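PDB 3RQA: cyclic di-GMP receptor atypical PilZ domain-containing protein from Xanthomonas campestris pv. campestris, which is of unknown function but belongs to the atypical PilZ domain family of cyclic di-GMP receptors and assembles into a tetramer through a helical bundle. Local coordinates for residues L141-L146 / W158-L164; G32-T36 / H119-T123; L23-L27 / L176-H180. All coordinates share one frame. Numbering follows the deposited sequence.

Strand 24-34 comes early in the chain and supplies the first half of two contacts. At its start, residues 23-27 meet helix 165-185 in contact 3. This closes a loop of 148 residues, and the other two contacts nest inside it. At its far end, residues 32-36 meet the loop 119-123 in contact 2. The chain then runs through strand 124-129 to the hairpin of strands 139-150 and 155-161, where contact 1 opens after contact 2 has closed. Contacts 1 and 2 touch: Val145 O lies 2.7 Å from Gly122 N. Contact 3 stands apart, its centre about 18 Å from that of contact 1 and about 23 Å from that of contact 2.

Contact 1. Residues L141-L146 / W158-L164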
loop_
_atom_site.group_PDB
_atom_site.type_symbol
_atom_site.label_atom_id
_atom_site.label_comp_id
_atom_site.label_asym_id
_atom_site.label_seq_id
_atom_site.Cartn_x
_atom_site.Cartn_y
_atom_site.Cartn_z
ATOM N N LEU C 141 5.395 -16.232 16.065
ATOM C CA LEU C 141 4.840 -17.412 16.705
ATOM C C LEU C 141 5.089 -17.447 18.219
ATOM O O LEU C 141 6.235 -17.550 18.667
ATOM C CB LEU C 141 5.441 -18.674 16.075
ATOM C CG LEU C 141 5.239 -18.871 14.565
ATOM C CD1 LEU C 141 5.864 -20.198 14.128
ATOM C CD2 LEU C 141 3.759 -18.846 14.238
ATOM N N PRO C 142 4.021 -17.328 19.024
ATOM C CA PRO C 142 4.157 -17.366 20.484
ATOM C C PRO C 142 4.896 -18.654 20.850
ATOM O O PRO C 142 4.638 -19.703 20.262
ATOM C CB PRO C 142 2.713 -17.377 20.961
ATOM C CG PRO C 142 2.039 -16.496 19.948
ATOM C CD PRO C 142 2.650 -16.959 18.630
ATOM N N ALA C 143 5.820 -18.573 21.805
ATOM C CA ALA C 143 6.596 -19.744 22.203
ATOM C C ALA C 143 7.166 -19.639 23.617
ATOM O O ALA C 143 7.221 -18.558 24.199
ATOM C CB ALA C 143 7.730 -19.962 21.215
ATOM N N ASP C 144 7.586 -20.776 24.159
ATOM C CA ASP C 144 8.182 -20.825 25.484
ATOM C C ASP C 144 9.616 -21.346 25.357
ATOM O O ASP C 144 9.934 -22.147 24.472
ATOM C CB ASP C 144 7.371 -21.729 26.419
ATOM C CG ASP C 144 6.013 -21.129 26.783
ATOM O OD1 ASP C 144 5.342 -21.645 27.705
ATOM O OD2 ASP C 144 5.606 -20.136 26.143
ATOM N N VAL C 145 10.490 -20.861 26.225
ATOM C CA VAL C 145 11.877 -21.298 26.206
ATOM C C VAL C 145 11.992 -22.643 26.924
ATOM O O VAL C 145 11.680 -22.743 28.113
ATOM C CB VAL C 145 12.795 -20.277 26.923
ATOM C CG1 VAL C 145 14.236 -20.779 26.919
ATOM C CG2 VAL C 145 12.692 -18.917 26.243
ATOM N N LEU C 146 12.423 -23.670 26.192
ATOM C CA LEU C 146 12.607 -25.007 26.752
ATOM C C LEU C 146 14.003 -25.090 27.359
ATOM O O LEU C 146 14.186 -25.618 28.457
ATOM C CB LEU C 146 12.510 -26.089 25.667
ATOM C CG LEU C 146 11.230 -26.459 24.921
ATOM C CD1 LEU C 146 11.523 -27.695 24.083
ATOM C CD2 LEU C 146 10.106 -26.767 25.876
ATOM N N TRP C 158 16.164 -22.760 22.758
ATOM C CA TRP C 158 15.346 -23.806 22.171
ATOM C C TRP C 158 13.945 -23.345 22.532
ATOM O O TRP C 158 13.583 -23.292 23.707
ATOM C CB TRP C 158 15.640 -25.169 22.807
ATOM C CG TRP C 158 16.891 -25.808 22.295
ATOM C CD1 TRP C 158 16.979 -26.884 21.452
ATOM C CD2 TRP C 158 18.236 -25.412 22.580
ATOM N NE1 TRP C 158 18.295 -27.178 21.198
ATOM C CE2 TRP C 158 19.090 -26.292 21.876
ATOM C CE3 TRP C 158 18.806 -24.396 23.364
ATOM C CZ2 TRP C 158 20.485 -26.190 21.930
ATOM C CZ3 TRP C 158 20.197 -24.295 23.419
ATOM C CH2 TRP C 158 21.019 -25.188 22.705
ATOM N N LEU C 159 13.176 -22.970 21.523
ATOM C CA LEU C 159 11.822 -22.498 21.737
ATOM C C LEU C 159 10.786 -23.497 21.205
ATOM O O LEU C 159 10.923 -24.021 20.101
ATOM C CB LEU C 159 11.613 -21.149 21.043
ATOM C CG LEU C 159 12.442 -19.895 21.366
ATOM C CD1 LEU C 159 12.372 -19.595 22.844
ATOM C CD2 LEU C 159 13.868 -20.079 20.924
ATOM N N ARG C 160 9.749 -23.746 22.000
ATOM C CA ARG C 160 8.674 -24.646 21.599
ATOM C C ARG C 160 7.454 -23.772 21.331
ATOM O O ARG C 160 7.017 -23.038 22.223
ATOM C CB ARG C 160 8.348 -25.641 22.714
ATOM C CG ARG C 160 7.276 -26.642 22.312
ATOM C CD ARG C 160 6.214 -26.769 23.373
ATOM N NE ARG C 160 6.684 -27.483 24.556
ATOM C CZ ARG C 160 6.541 -27.038 25.802
ATOM N NH1 ARG C 160 5.949 -25.873 26.026
ATOM N NH2 ARG C 160 6.976 -27.767 26.823
ATOM N N PHE C 161 6.913 -23.841 20.113
ATOM C CA PHE C 161 5.754 -23.024 19.761
ATOM C C PHE C 161 4.536 -23.428 20.581
ATOM O O PHE C 161 4.375 -24.594 20.932
ATOM C CB PHE C 161 5.395 -23.146 18.259
ATOM C CG PHE C 161 6.554 -22.882 17.318
ATOM C CD1 PHE C 161 7.305 -21.712 17.417
ATOM C CD2 PHE C 161 6.891 -23.814 16.332
ATOM C CE1 PHE C 161 8.378 -21.473 16.558
ATOM C CE2 PHE C 161 7.960 -23.590 15.465
ATOM C CZ PHE C 161 8.705 -22.418 15.578
ATOM N N ALA C 162 3.699 -22.446 20.905
ATOM C CA ALA C 162 2.463 -22.716 21.625
ATOM C C ALA C 162 1.609 -23.413 20.554
ATOM O O ALA C 162 1.890 -23.270 19.365
ATOM C CB ALA C 162 1.812 -21.409 22.065
ATOM N N PRO C 163 0.579 -24.181 20.950
ATOM C CA PRO C 163 -0.239 -24.856 19.933
ATOM C C PRO C 163 -0.588 -23.934 18.781
ATOM O O PRO C 163 -1.084 -22.832 18.995
ATOM C CB PRO C 163 -1.462 -25.303 20.722
ATOM C CG PRO C 163 -0.857 -25.644 22.051
ATOM C CD PRO C 163 0.069 -24.471 22.303
ATOM N N LEU C 164 -0.322 -24.400 17.563
ATOM C CA LEU C 164 -0.565 -23.629 16.349
ATOM C C LEU C 164 -1.972 -23.730 15.772
ATOM O O LEU C 164 -2.331 -22.951 14.890
ATOM C CB LEU C 164 0.427 -24.051 15.258
ATOM C CG LEU C 164 1.910 -23.925 15.623
ATOM C CD1 LEU C 164 2.724 -24.870 14.776
ATOM C CD2 LEU C 164 2.371 -22.487 15.438
HETATM O O HOH W 1 2.872 -20.699 18.396
#
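Leu141 lays its CD1 over the face of the Phe161 ring, a CH-pi contact 3.8 Å from the ring centroid. The two residues belong to an antiparallel beta hairpin of the PilZ barrel, formed by strands 139-150 and 155-161. Asp144 and Arg160 form a hydrogen-bonded pair: Asp144 N to Arg160 O is 3.0 Å and Arg160 N to Asp144 O is 2.9 Å. Ala143 with Phe161 and Val145 with Leu159 are the flanking non-hydrogen-bonded pairs. Their side chains share one face of the sheet, where Val145 CG2 lies 3.5 Å from Leu159 CD1 and Val127 of the next strand joins the packing. On the other face, Leu146 CD2 covers the Arg160 guanidinium, 3.4 Å from NH2, while Arg160 makes a salt bridge to Glu17 of helix 12-19. Just past the strand end, Ala162 N donates to Pro142 O at 3.0 Å, framing the Ala143-Phe161 pair. There a water donates to Pro142 O at 2.8 Å and to Ala162 O at 2.9 Å.

Contact 2. Residues G32-T36 / H119-T123; sequences GFHVT and HPPGT
Residues 32-34 are the extended end of strand 24-34. Val35 then leaves the strand at phi/psi -72/-36. Opposite lies the loop between strands 110-115 and 124-129. The closest CA pair is Val35 with Thr123, at 7.2 Å, so the meeting is through side chains. His119 is extended (-147/124), with chi1 m and its CB toward the strand end. Its ring receives the edge of Phe33 on its face, in an offset edge-to-face pair with centroids 5.7 Å apart and planes at 69°. Phe33 has chi1 t, and its CE1 is 4.1 Å from His119 CD2. Val35 CG2 comes within 3.3 Å of His119 CE1. Pro120 opens a type II beta turn that ends at Thr123, with Pro121 at -56/137 and Gly122 at 110/-20. At those angles a side chain on Gly122 would clash with the carbonyl O of Pro121. Thr123 closes the turn: its N is 3.0 Å and its OG1 2.6 Å from Pro120 O, both as hydrogen bonds. Thr123 has chi1 m, and its CG2 packs on Val35 CG2 at 3.8 Å. Inside the barrel, Phe33 also touches Val145, Leu157 and Leu159. The strand end and the turn thus meet by aromatic and van der Waals contact.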
loop_
_atom_site.group_PDB
_atom_site.type_symbol
_atom_site.label_atom_id
_atom_site.label_comp_id
_atom_site.label_asym_id
_atom_site.label_seq_id
_atom_site.Cartn_x
_atom_site.Cartn_y
_atom_site.Cartn_z
ATOM N N GLY C 32 14.540 -14.116 15.235
ATOM C CA GLY C 32 14.691 -13.470 16.523
ATOM C C GLY C 32 13.643 -13.928 17.517
ATOM O O GLY C 32 12.666 -14.565 17.146
ATOM N N PHE C 33 13.861 -13.604 18.786
ATOM C CA PHE C 33 12.932 -13.951 19.856
ATOM C C PHE C 33 12.761 -12.724 20.741
ATOM O O PHE C 33 13.731 -12.042 21.061
ATOM C CB PHE C 33 13.473 -15.136 20.669
ATOM C CG PHE C 33 12.676 -15.441 21.912
ATOM C CD1 PHE C 33 13.125 -15.021 23.163
ATOM C CD2 PHE C 33 11.475 -16.137 21.831
ATOM C CE1 PHE C 33 12.388 -15.291 24.313
ATOM C CE2 PHE C 33 10.729 -16.411 22.974
ATOM C CZ PHE C 33 11.187 -15.989 24.218
ATOM N N HIS C 34 11.519 -12.431 21.106
ATOM C CA HIS C 34 11.201 -11.282 21.951
ATOM C C HIS C 34 10.243 -11.694 23.047
ATOM O O HIS C 34 9.257 -12.370 22.779
ATOM C CB HIS C 34 10.559 -10.171 21.120
ATOM C CG HIS C 34 11.542 -9.260 20.458
ATOM N ND1 HIS C 34 12.391 -8.438 21.171
ATOM C CD2 HIS C 34 11.801 -9.026 19.151
ATOM C CE1 HIS C 34 13.128 -7.736 20.329
ATOM N NE2 HIS C 34 12.789 -8.075 19.097
ATOM N N VAL C 35 10.526 -11.270 24.277
ATOM C CA VAL C 35 9.689 -11.618 25.416
ATOM C C VAL C 35 8.362 -10.899 25.412
ATOM O O VAL C 35 7.350 -11.450 25.824
ATOM C CB VAL C 35 10.375 -11.294 26.763
ATOM C CG1 VAL C 35 9.460 -11.698 27.917
ATOM C CG2 VAL C 35 11.706 -12.015 26.862
ATOM N N THR C 36 8.361 -9.655 24.964
ATOM C CA THR C 36 7.109 -8.909 24.964
ATOM C C THR C 36 6.354 -9.093 23.648
ATOM O O THR C 36 6.445 -8.284 22.717
ATOM C CB THR C 36 7.357 -7.429 25.261
ATOM O OG1 THR C 36 8.043 -7.322 26.521
ATOM C CG2 THR C 36 6.037 -6.681 25.365
ATOM N N HIS C 119 17.877 -16.415 28.044
ATOM C CA HIS C 119 16.579 -16.319 28.696
ATOM C C HIS C 119 16.327 -17.656 29.356
ATOM O O HIS C 119 16.341 -18.686 28.692
ATOM C CB HIS C 119 15.485 -16.029 27.675
ATOM C CG HIS C 119 15.383 -14.587 27.298
ATOM N ND1 HIS C 119 14.835 -13.638 28.135
ATOM C CD2 HIS C 119 15.774 -13.926 26.182
ATOM C CE1 HIS C 119 14.892 -12.455 27.552
ATOM N NE2 HIS C 119 15.457 -12.601 26.366
ATOM N N PRO C 120 16.085 -17.660 30.673
ATOM C CA PRO C 120 15.842 -18.915 31.378
ATOM C C PRO C 120 14.674 -19.718 30.831
ATOM O O PRO C 120 13.685 -19.154 30.344
ATOM C CB PRO C 120 15.606 -18.458 32.816
ATOM C CG PRO C 120 14.962 -17.109 32.634
ATOM C CD PRO C 120 15.824 -16.505 31.553
ATOM N N PRO C 121 14.788 -21.055 30.874
ATOM C CA PRO C 121 13.692 -21.886 30.377
ATOM C C PRO C 121 12.423 -21.497 31.123
ATOM O O PRO C 121 12.451 -21.266 32.331
ATOM C CB PRO C 121 14.162 -23.313 30.680
ATOM C CG PRO C 121 15.251 -23.152 31.675
ATOM C CD PRO C 121 15.932 -21.885 31.269
ATOM N N GLY C 122 11.322 -21.387 30.391
ATOM C CA GLY C 122 10.073 -20.997 31.009
ATOM C C GLY C 122 9.696 -19.601 30.551
ATOM O O GLY C 122 8.541 -19.200 30.646
ATOM N N THR C 123 10.674 -18.849 30.059
ATOM C CA THR C 123 10.393 -17.507 29.568
ATOM C C THR C 123 9.422 -17.645 28.402
ATOM O O THR C 123 9.568 -18.518 27.552
ATOM C CB THR C 123 11.668 -16.796 29.080
ATOM O OG1 THR C 123 12.645 -16.802 30.128
ATOM C CG2 THR C 123 11.362 -15.356 28.708
#

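Contact 3. Residues L23-L27 / L176-H180; sequences LSCEL and LFRLH
The start of strand 24-34 packs across helix 165-185, which follows the barrel strands in the chain. The short axes of strand 24-27 and helix 176-180 approach to 9.0 Å at 54°. The nearest CA pairs are Leu23 with Phe177, 7.4 Å, and Cys25 with His180, 6.8 Å. Leu23 (-58/118, chi1 t, chi2 t) straddles the helix surface. Its CD1 is 3.6 Å from Phe177 CA and 4.4 Å from Leu176 CB, and its CD2 is 3.7 Å from His180 CD2. Ser24 points away. Cys25 (-111/138, chi1 m) points toward the helix, with SG 4.0 Å from His180 CB and 4.4 Å from Leu176 CD2. The same sulfur lies at the edge of the His180 ring, 5.2 Å from its centroid; His180 has chi1 t. Leu27 (-146/170, chi1 p) points toward the helix again, its CD1 3.9 Å from Leu179 CD1. Alternation along the strand turns Cys25 and Leu27 to the helix, and Leu23 points the same way. Strand backbone bonds run instead to strand 101-107, from Cys25 to Trp106 and from Leu27 to Val104. Between these segments the contact is mainly apolar packing, supplemented by a weak hydrogen bond from Gln183 of this helix to Glu26 O.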
loop_
_atom_site.group_PDB
_atom_site.type_symbol
_atom_site.label_atom_id
_atom_site.label_comp_id
_atom_site.label_asym_id
_atom_site.label_seq_id
_atom_site.Cartn_x
_atom_site.Cartn_y
_atom_site.Cartn_z
ATOM N N LEU C 23 10.302 -33.581 10.614
ATOM C CA LEU C 23 11.100 -32.834 9.656
ATOM C C LEU C 23 11.685 -31.614 10.358
ATOM O O LEU C 23 10.950 -30.759 10.851
ATOM C CB LEU C 23 10.227 -32.383 8.489
ATOM C CG LEU C 23 10.922 -32.158 7.145
ATOM C CD1 LEU C 23 9.975 -31.422 6.205
ATOM C CD2 LEU C 23 12.202 -31.359 7.339
ATOM N N SER C 24 13.011 -31.553 10.416
ATOM C CA SER C 24 13.699 -30.433 11.052
ATOM C C SER C 24 14.689 -29.912 10.055
ATOM O O SER C 24 15.519 -30.666 9.568
ATOM C CB SER C 24 14.443 -30.890 12.309
ATOM O OG SER C 24 13.535 -31.349 13.294
ATOM N N CYS C 25 14.603 -28.623 9.755
ATOM C CA CYS C 25 15.499 -28.009 8.784
ATOM C C CYS C 25 16.489 -27.038 9.419
ATOM O O CYS C 25 16.135 -26.251 10.308
ATOM C CB CYS C 25 14.684 -27.272 7.712
ATOM S SG CYS C 25 13.476 -28.299 6.844
ATOM N N GLU C 26 17.734 -27.115 8.952
ATOM C CA GLU C 26 18.814 -26.252 9.417
ATOM C C GLU C 26 19.034 -25.232 8.313
ATOM O O GLU C 26 19.528 -25.579 7.248
ATOM C CB GLU C 26 20.087 -27.076 9.616
ATOM C CG GLU C 26 21.337 -26.282 9.999
ATOM C CD GLU C 26 21.376 -25.906 11.472
ATOM O OE1 GLU C 26 22.445 -25.446 11.930
ATOM O OE2 GLU C 26 20.347 -26.070 12.171
ATOM N N LEU C 27 18.656 -23.982 8.546
ATOM C CA LEU C 27 18.837 -22.958 7.529
ATOM C C LEU C 27 19.153 -21.576 8.109
ATOM O O LEU C 27 19.048 -21.348 9.320
ATOM C CB LEU C 27 17.587 -22.860 6.654
ATOM C CG LEU C 27 16.307 -22.347 7.324
ATOM C CD1 LEU C 27 15.314 -21.856 6.266
ATOM C CD2 LEU C 27 15.703 -23.457 8.167
ATOM N N LEU C 176 7.602 -26.077 5.662
ATOM C CA LEU C 176 8.860 -26.743 5.966
ATOM C C LEU C 176 9.173 -27.805 4.911
ATOM O O LEU C 176 10.307 -27.895 4.426
ATOM C CB LEU C 176 8.808 -27.387 7.351
ATOM C CG LEU C 176 8.922 -26.419 8.532
ATOM C CD1 LEU C 176 8.747 -27.190 9.847
ATOM C CD2 LEU C 176 10.285 -25.736 8.485
ATOM N N PHE C 177 8.166 -28.595 4.550
ATOM C CA PHE C 177 8.368 -29.635 3.552
ATOM C C PHE C 177 8.895 -29.011 2.263
ATOM O O PHE C 177 9.893 -29.479 1.718
ATOM C CB PHE C 177 7.068 -30.396 3.292
ATOM C CG PHE C 177 7.255 -31.654 2.499
ATOM C CD1 PHE C 177 7.265 -31.622 1.112
ATOM C CD2 PHE C 177 7.457 -32.869 3.145
ATOM C CE1 PHE C 177 7.473 -32.788 0.370
ATOM C CE2 PHE C 177 7.666 -34.038 2.419
ATOM C CZ PHE C 177 7.674 -33.999 1.029
ATOM N N ARG C 178 8.249 -27.946 1.784
ATOM C CA ARG C 178 8.723 -27.281 0.563
ATOM C C ARG C 178 10.174 -26.807 0.692
ATOM O O ARG C 178 11.004 -27.094 -0.168
ATOM C CB ARG C 178 7.871 -26.061 0.207
ATOM C CG ARG C 178 6.453 -26.350 -0.209
ATOM C CD ARG C 178 5.885 -25.167 -0.971
ATOM N NE ARG C 178 4.500 -24.925 -0.599
ATOM C CZ ARG C 178 4.125 -24.300 0.515
ATOM N NH1 ARG C 178 2.835 -24.130 0.786
ATOM N NH2 ARG C 178 5.043 -23.824 1.346
ATOM N N LEU C 179 10.471 -26.066 1.756
ATOM C CA LEU C 179 11.822 -25.559 1.963
ATOM C C LEU C 179 12.844 -26.675 1.876
ATOM O O LEU C 179 13.930 -26.498 1.322
ATOM C CB LEU C 179 11.954 -24.884 3.335
ATOM C CG LEU C 179 11.346 -23.500 3.552
ATOM C CD1 LEU C 179 11.793 -22.967 4.907
ATOM C CD2 LEU C 179 11.793 -22.561 2.448
ATOM N N HIS C 180 12.485 -27.828 2.430
ATOM C CA HIS C 180 13.374 -28.973 2.450
ATOM C C HIS C 180 13.679 -29.552 1.070
ATOM O O HIS C 180 14.845 -29.781 0.735
ATOM C CB HIS C 180 12.800 -30.063 3.361
ATOM C CG HIS C 180 13.688 -31.261 3.492
ATOM N ND1 HIS C 180 13.834 -32.192 2.488
ATOM C CD2 HIS C 180 14.527 -31.644 4.484
ATOM C CE1 HIS C 180 14.727 -33.095 2.852
ATOM N NE2 HIS C 180 15.164 -32.785 4.060
#